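Local coordinates for protein biliverdin reductase (Synechocystis sp., PDB 5B3T) that probably reduces biliverdin to bilirubin with NAD(P)H, as a Rossmann-fold oxidoreductase of the Gfo/Idh/MocA family that binds NADP(+), at residues A167-F178 against F208-R218. Sequence-based numbering, arbitrary orientation.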
# COMPACT_ATOMS: atom_id res chain seq x y z
N ALA A 167 -12.00 -14.01 14.66
CA ALA A 167 -10.75 -13.52 14.13
C ALA A 167 -9.87 -14.70 13.72
O ALA A 167 -9.71 -15.64 14.50
CB ALA A 167 -10.03 -12.65 15.16
N PRO A 168 -9.30 -14.68 12.52
CA PRO A 168 -8.52 -15.83 12.06
C PRO A 168 -7.15 -15.89 12.72
O PRO A 168 -6.66 -14.92 13.31
CB PRO A 168 -8.39 -15.59 10.56
CG PRO A 168 -8.37 -14.09 10.46
CD PRO A 168 -9.29 -13.58 11.54
N GLN A 169 -6.53 -17.06 12.61
CA GLN A 169 -5.14 -17.24 13.03
C GLN A 169 -4.24 -17.19 11.81
O GLN A 169 -3.63 -18.17 11.38
CB GLN A 169 -4.98 -18.55 13.80
CG GLN A 169 -3.91 -18.48 14.88
CD GLN A 169 -3.27 -19.83 15.17
OE1 GLN A 169 -3.26 -20.72 14.33
NE2 GLN A 169 -2.73 -19.98 16.38
N ARG A 170 -4.17 -15.99 11.22
CA ARG A 170 -3.35 -15.74 10.05
C ARG A 170 -2.59 -14.43 10.24
O ARG A 170 -2.80 -13.70 11.21
CB ARG A 170 -4.20 -15.71 8.77
CG ARG A 170 -5.18 -14.55 8.69
CD ARG A 170 -6.07 -14.66 7.47
NE ARG A 170 -5.31 -14.67 6.22
CZ ARG A 170 -5.77 -14.23 5.06
NH1 ARG A 170 -7.00 -13.74 4.97
NH2 ARG A 170 -5.01 -14.28 3.97
N TRP A 171 -1.69 -14.14 9.29
CA TRP A 171 -0.71 -13.08 9.50
C TRP A 171 -1.36 -11.70 9.63
O TRP A 171 -0.80 -10.81 10.28
CB TRP A 171 0.32 -13.07 8.37
CG TRP A 171 -0.19 -12.61 7.03
CD1 TRP A 171 -0.69 -13.39 6.02
CD2 TRP A 171 -0.23 -11.26 6.54
NE1 TRP A 171 -1.04 -12.61 4.95
CE2 TRP A 171 -0.77 -11.30 5.24
CE3 TRP A 171 0.14 -10.02 7.09
CZ2 TRP A 171 -0.96 -10.14 4.48
CZ3 TRP A 171 -0.05 -8.88 6.33
CH2 TRP A 171 -0.59 -8.95 5.04
N THR A 172 -2.55 -11.51 9.05
CA THR A 172 -3.21 -10.22 9.13
C THR A 172 -3.71 -9.89 10.53
O THR A 172 -4.03 -8.73 10.80
CB THR A 172 -4.38 -10.16 8.14
OG1 THR A 172 -5.19 -11.32 8.29
CG2 THR A 172 -3.86 -10.08 6.71
N TYR A 173 -3.80 -10.88 11.42
CA TYR A 173 -4.15 -10.66 12.82
C TYR A 173 -3.00 -11.03 13.75
O TYR A 173 -3.20 -11.22 14.95
CB TYR A 173 -5.42 -11.43 13.20
CG TYR A 173 -6.69 -10.77 12.74
CD1 TYR A 173 -7.04 -10.74 11.39
CD2 TYR A 173 -7.55 -10.16 13.65
CE1 TYR A 173 -8.21 -10.13 10.97
CE2 TYR A 173 -8.72 -9.55 13.23
CZ TYR A 173 -9.04 -9.54 11.89
OH TYR A 173 -10.20 -8.93 11.48
N HIS A 174 -1.79 -11.14 13.20
CA HIS A 174 -0.59 -11.50 13.94
C HIS A 174 0.19 -10.22 14.23
O HIS A 174 0.52 -9.48 13.30
CB HIS A 174 0.23 -12.50 13.13
CG HIS A 174 1.45 -13.02 13.83
ND1 HIS A 174 2.68 -12.41 13.74
CD2 HIS A 174 1.62 -14.11 14.62
CE1 HIS A 174 3.56 -13.10 14.45
NE2 HIS A 174 2.94 -14.13 14.99
N HIS A 175 0.47 -9.97 15.51
CA HIS A 175 1.07 -8.70 15.92
C HIS A 175 2.31 -8.36 15.09
O HIS A 175 2.42 -7.26 14.54
CB HIS A 175 1.44 -8.74 17.41
CG HIS A 175 0.29 -8.48 18.33
ND1 HIS A 175 -0.24 -7.22 18.51
CD2 HIS A 175 -0.42 -9.30 19.14
CE1 HIS A 175 -1.23 -7.28 19.38
NE2 HIS A 175 -1.36 -8.53 19.78
N GLN A 176 3.26 -9.29 15.00
CA GLN A 176 4.53 -8.99 14.36
C GLN A 176 4.42 -8.98 12.83
O GLN A 176 4.99 -8.10 12.18
CB GLN A 176 5.59 -9.98 14.82
CG GLN A 176 6.02 -9.79 16.27
CD GLN A 176 7.06 -10.80 16.71
OE1 GLN A 176 7.65 -11.50 15.88
NE2 GLN A 176 7.30 -10.88 18.01
N GLN A 177 3.70 -9.94 12.26
CA GLN A 177 3.61 -10.02 10.80
C GLN A 177 2.79 -8.87 10.22
O GLN A 177 3.15 -8.32 9.18
CB GLN A 177 3.02 -11.37 10.38
CG GLN A 177 3.96 -12.55 10.57
CD GLN A 177 3.33 -13.87 10.17
OE1 GLN A 177 2.44 -14.38 10.85
NE2 GLN A 177 3.78 -14.42 9.05
N PHE A 178 1.69 -8.51 10.88
CA PHE A 178 0.86 -7.43 10.38
C PHE A 178 1.48 -6.07 10.67
O PHE A 178 1.38 -5.14 9.86
CB PHE A 178 -0.55 -7.52 10.97
CG PHE A 178 -1.48 -6.44 10.49
CD1 PHE A 178 -1.81 -6.35 9.15
CD2 PHE A 178 -2.02 -5.54 11.38
CE1 PHE A 178 -2.67 -5.36 8.70
CE2 PHE A 178 -2.88 -4.55 10.94
CZ PHE A 178 -3.20 -4.46 9.60
N PHE A 208 -5.57 -3.14 21.53
CA PHE A 208 -5.67 -4.51 21.04
C PHE A 208 -6.52 -5.36 21.98
O PHE A 208 -6.53 -5.15 23.20
CB PHE A 208 -4.29 -5.16 20.88
CG PHE A 208 -3.47 -4.59 19.76
CD1 PHE A 208 -3.64 -5.04 18.46
CD2 PHE A 208 -2.51 -3.62 20.01
CE1 PHE A 208 -2.88 -4.52 17.43
CE2 PHE A 208 -1.75 -3.10 18.98
CZ PHE A 208 -1.93 -3.55 17.68
N TRP A 209 -7.23 -6.31 21.39
CA TRP A 209 -7.88 -7.40 22.12
C TRP A 209 -7.12 -8.67 21.76
O TRP A 209 -7.20 -9.15 20.62
CB TRP A 209 -9.35 -7.54 21.74
CG TRP A 209 -10.28 -6.46 22.24
CD1 TRP A 209 -11.17 -6.56 23.27
CD2 TRP A 209 -10.43 -5.14 21.70
NE1 TRP A 209 -11.85 -5.37 23.42
CE2 TRP A 209 -11.41 -4.48 22.47
CE3 TRP A 209 -9.81 -4.43 20.66
CZ2 TRP A 209 -11.80 -3.17 22.22
CZ3 TRP A 209 -10.20 -3.13 20.42
CH2 TRP A 209 -11.19 -2.51 21.20
N ASP A 210 -6.37 -9.22 22.71
CA ASP A 210 -5.52 -10.37 22.43
C ASP A 210 -6.33 -11.65 22.33
O ASP A 210 -7.38 -11.80 22.97
CB ASP A 210 -4.44 -10.53 23.50
CG ASP A 210 -3.28 -9.58 23.30
OD1 ASP A 210 -3.20 -8.94 22.23
OD2 ASP A 210 -2.43 -9.48 24.21
N GLN A 211 -5.84 -12.58 21.52
CA GLN A 211 -6.32 -13.95 21.52
C GLN A 211 -5.71 -14.70 22.71
O GLN A 211 -4.82 -14.18 23.38
CB GLN A 211 -5.97 -14.62 20.20
CG GLN A 211 -6.73 -14.11 18.98
CD GLN A 211 -8.14 -14.68 18.88
OE1 GLN A 211 -8.70 -15.14 19.87
NE2 GLN A 211 -8.71 -14.64 17.68
N PRO A 212 -6.20 -15.90 23.02
CA PRO A 212 -5.52 -16.71 24.05
C PRO A 212 -4.04 -16.88 23.79
O PRO A 212 -3.23 -16.80 24.72
CB PRO A 212 -6.28 -18.04 24.00
CG PRO A 212 -7.65 -17.66 23.56
CD PRO A 212 -7.46 -16.52 22.58
N ASN A 213 -3.66 -17.12 22.53
CA ASN A 213 -2.27 -17.02 22.11
C ASN A 213 -1.97 -15.55 21.86
O ASN A 213 -2.41 -14.99 20.85
CB ASN A 213 -2.02 -17.87 20.86
CG ASN A 213 -0.60 -17.73 20.31
OD1 ASN A 213 0.24 -17.03 20.87
ND2 ASN A 213 -0.34 -18.42 19.20
N PRO A 214 -1.21 -14.89 22.75
CA PRO A 214 -1.05 -13.43 22.65
C PRO A 214 -0.22 -12.96 21.46
O PRO A 214 -0.04 -11.75 21.30
CB PRO A 214 -0.37 -13.07 23.98
CG PRO A 214 0.41 -14.30 24.32
CD PRO A 214 -0.43 -15.46 23.86
N GLU A 215 0.30 -13.87 20.63
CA GLU A 215 0.93 -13.46 19.38
C GLU A 215 -0.09 -13.01 18.34
O GLU A 215 0.28 -12.37 17.36
CB GLU A 215 1.77 -14.59 18.80
CG GLU A 215 2.97 -14.97 19.65
CD GLU A 215 3.94 -15.85 18.89
OE1 GLU A 215 4.21 -15.55 17.71
OE2 GLU A 215 4.42 -16.85 19.47
N TYR A 216 -1.36 -13.36 18.53
CA TYR A 216 -2.45 -12.92 17.68
C TYR A 216 -3.36 -12.00 18.48
O TYR A 216 -3.52 -12.15 19.69
CB TYR A 216 -3.25 -14.11 17.15
CG TYR A 216 -2.46 -15.01 16.22
CD1 TYR A 216 -1.69 -16.05 16.71
CD2 TYR A 216 -2.50 -14.81 14.84
CE1 TYR A 216 -0.97 -16.87 15.86
CE2 TYR A 216 -1.79 -15.63 13.99
CZ TYR A 216 -1.02 -16.66 14.50
OH TYR A 216 -0.31 -17.47 13.65
N PHE A 217 -3.96 -11.03 17.79
CA PHE A 217 -5.05 -10.26 18.36
C PHE A 217 -6.35 -10.66 17.69
O PHE A 217 -6.38 -11.08 16.53
CB PHE A 217 -4.82 -8.75 18.24
CG PHE A 217 -4.65 -8.25 16.83
CD1 PHE A 217 -5.74 -7.80 16.10
CD2 PHE A 217 -3.39 -8.18 16.25
CE1 PHE A 217 -5.59 -7.32 14.80
CE2 PHE A 217 -3.23 -7.70 14.95
CZ PHE A 217 -4.33 -7.27 14.23
N ARG A 218 -7.44 -10.58 18.46
CA ARG A 218 -8.76 -10.84 17.91
C ARG A 218 -9.48 -9.57 17.50
O ARG A 218 -10.50 -9.65 16.81
CB ARG A 218 -9.62 -11.61 18.93
CG ARG A 218 -9.91 -10.88 20.22
CD ARG A 218 -10.71 -11.75 21.16
NE ARG A 218 -11.34 -10.98 22.23
CZ ARG A 218 -12.58 -10.52 22.17
NH1 ARG A 218 -13.34 -10.78 21.11
NH2 ARG A 218 -13.08 -9.82 23.18
O HOH W 1 -6.60 -13.89 15.66
O HOH W 2 3.10 -11.62 17.17
O HOH W 3 -0.20 -16.39 11.13
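Two consecutive histidines, His174 and His175, each reach across to a carboxylate and an aromatic ring of 208-218. His175 NE2 donates to Asp210 OD1 at 3.1 Å, on the syn side but 32° out of the carboxylate plane, while CE1 of the same imidazole points into the face of Phe208, 3.4 Å from its CD1. Phe217 turns its edge to one face of this imidazole; its own ring lies over Tyr173 CA, a position set by CG standing between backbone N and carbonyl carbon (chi1 58°). The arrangement illustrates how a connection between antiparallel strands, here 199-210 and 217-228 at the margin of the C-terminal domain's mixed sheet, can be tied to the segment that carries Arg170 and Trp171, which contact NADP(+) in the cofactor-bound enzyme; the present chain is the apo form. A single backbone bridge pairs His174 with Tyr216, with Phe217 N donating to Tyr173 O (2.9 Å) and His175 N to Glu215 O (3.0 Å). Tyr216 is sandwiched: Gln169 CG sits over the ring centre in a CH-pi contact, 3.5 Å from the centroid, and the His174 edge meets the opposite face, with planes at 77°. Replacing this tyrosine by an alanine would probably open a gap between Gln169 and His174 and leave the water at its OH, bonded weakly to Gln177 OE1, without its tyrosine partner. His174 ND1 accepts from Gln177 N, capping helix 175-178, and its NE2 donates weakly to Glu215 OE1.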